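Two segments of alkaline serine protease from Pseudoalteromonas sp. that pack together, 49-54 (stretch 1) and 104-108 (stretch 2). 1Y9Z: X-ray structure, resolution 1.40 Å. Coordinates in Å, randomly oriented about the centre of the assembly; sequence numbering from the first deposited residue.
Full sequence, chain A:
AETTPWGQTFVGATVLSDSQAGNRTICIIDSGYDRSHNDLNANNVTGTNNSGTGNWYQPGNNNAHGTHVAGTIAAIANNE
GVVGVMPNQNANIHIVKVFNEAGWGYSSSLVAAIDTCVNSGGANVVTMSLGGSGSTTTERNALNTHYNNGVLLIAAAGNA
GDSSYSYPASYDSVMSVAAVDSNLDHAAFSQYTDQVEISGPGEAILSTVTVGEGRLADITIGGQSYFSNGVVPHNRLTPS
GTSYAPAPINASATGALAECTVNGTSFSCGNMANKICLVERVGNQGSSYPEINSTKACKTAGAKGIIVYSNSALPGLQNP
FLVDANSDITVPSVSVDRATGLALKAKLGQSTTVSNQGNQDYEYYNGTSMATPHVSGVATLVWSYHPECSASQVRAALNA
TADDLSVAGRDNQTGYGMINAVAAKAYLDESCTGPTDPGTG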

# COMPACT_ATOMS: atom_id res chain seq x y z
N ASN A 49 16.96 4.38 18.93
CA ASN A 49 16.82 5.81 18.73
C ASN A 49 18.05 6.47 18.11
O ASN A 49 19.18 6.01 18.28
N ASN A 50 17.80 7.56 17.40
CA ASN A 50 18.86 8.35 16.78
C ASN A 50 18.64 9.80 17.22
O ASN A 50 17.51 10.29 17.22
N SER A 51 19.73 10.47 17.59
CA SER A 51 19.66 11.84 18.07
C SER A 51 18.89 12.81 17.17
O SER A 51 18.34 13.80 17.66
N GLY A 52 18.84 12.54 15.87
CA GLY A 52 18.15 13.44 14.97
C GLY A 52 16.68 13.18 14.71
O GLY A 52 16.02 14.00 14.06
N THR A 53 16.14 12.07 15.20
CA THR A 53 14.74 11.75 14.95
C THR A 53 13.89 11.40 16.17
O THR A 53 12.85 10.76 16.04
N GLY A 54 14.32 11.82 17.35
CA GLY A 54 13.56 11.54 18.56
C GLY A 54 13.38 10.07 18.88
O GLY A 54 14.32 9.28 18.78
N TRP A 104 14.23 13.67 5.90
CA TRP A 104 15.34 12.90 6.46
C TRP A 104 15.99 13.67 7.59
O TRP A 104 16.46 14.80 7.41
N GLY A 105 16.03 13.06 8.77
CA GLY A 105 16.62 13.70 9.93
C GLY A 105 17.66 12.86 10.64
O GLY A 105 18.22 13.28 11.65
N TYR A 106 17.91 11.66 10.11
CA TYR A 106 18.89 10.75 10.70
C TYR A 106 20.24 11.47 10.81
O TYR A 106 20.64 12.18 9.89
N SER A 107 20.93 11.29 11.93
CA SER A 107 22.22 11.94 12.14
C SER A 107 23.31 11.38 11.24
O SER A 107 24.37 11.98 11.10
N SER A 108 23.04 10.23 10.63
CA SER A 108 24.03 9.62 9.76
C SER A 108 23.42 9.13 8.44
O SER A 108 22.32 9.53 8.07

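The contact between the two stretches is organised around the side chain of Asn 50, which points toward stretch 2 with chi1 in the t rotamer (179°) and uses both ends of its amide. Its OD1 accepts a hydrogen bond from the backbone, Ser 107 N to Asn 50 OD1 at 2.8 Å, while Asn 50 ND2 donates to Ser 107 OG, also at 2.8 Å. Ser 107, its CB pointing toward stretch 1 and chi1 p (70°), thus meets the amide with both backbone N and OG. Asn 50 OD1 also accepts from Gly 52 N (3.0 Å), so one oxygen ties the type I turn of residues 50 to 53 to the opposing loop.

Asn 50 CB lies 3.4 Å from Tyr 106 CE1, and ND2 sits over one face of the ring; the CA-to-CB bond of Tyr 106 points away from stretch 1, yet the ring end, with chi1 t (-151°), comes nearer. Thr 53, chi1 p (55°), points inward and rests CG2 on the backbone, 3.6 Å from Gly 105 C, while its OG1 is hydrogen-bonded elsewhere in the structure. Gly 52 CA approaches Gly 105 O at 3.3 Å in a CA-H...O contact; an ideal CB on Gly 52 would clash with that oxygen. Ser 51 OG also lies 3.6 Å from Ser 107 CB.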

# COMPACT_ATOMS: atom_id res chain seq x y z
CB ASN A 49 16.54 6.53 20.06
CG ASN A 49 15.12 6.34 20.54
OD1 ASN A 49 14.21 6.06 19.76
ND2 ASN A 49 14.91 6.53 21.84
CB ASN A 50 18.80 8.24 15.26
CG ASN A 50 19.87 9.07 14.58
OD1 ASN A 50 19.62 10.20 14.17
ND2 ASN A 50 21.07 8.51 14.47
CB SER A 51 21.08 12.39 18.29
OG SER A 51 21.81 12.41 17.08
CB THR A 53 14.62 10.60 13.93
OG1 THR A 53 15.37 9.47 14.40
CG2 THR A 53 15.17 11.03 12.58
CB TRP A 104 16.37 12.58 5.37
CG TRP A 104 17.53 11.75 5.85
CD1 TRP A 104 18.63 12.20 6.54
CD2 TRP A 104 17.71 10.34 5.70
NE1 TRP A 104 19.48 11.15 6.82
CE2 TRP A 104 18.94 10.00 6.31
CE3 TRP A 104 16.95 9.32 5.09
CZ2 TRP A 104 19.42 8.68 6.34
CZ3 TRP A 104 17.44 8.02 5.13
CH2 TRP A 104 18.66 7.71 5.75
CB TYR A 106 19.03 9.50 9.83
CG TYR A 106 19.43 8.25 10.57
CD1 TYR A 106 18.65 7.76 11.62
CD2 TYR A 106 20.56 7.53 10.20
CE1 TYR A 106 18.98 6.58 12.28
CE2 TYR A 106 20.90 6.34 10.85
CZ TYR A 106 20.11 5.87 11.89
OH TYR A 106 20.45 4.70 12.53
CB SER A 107 22.66 11.79 13.60
OG SER A 107 23.02 10.45 13.89
CB SER A 108 24.71 8.46 10.48
OG SER A 108 25.91 8.08 9.82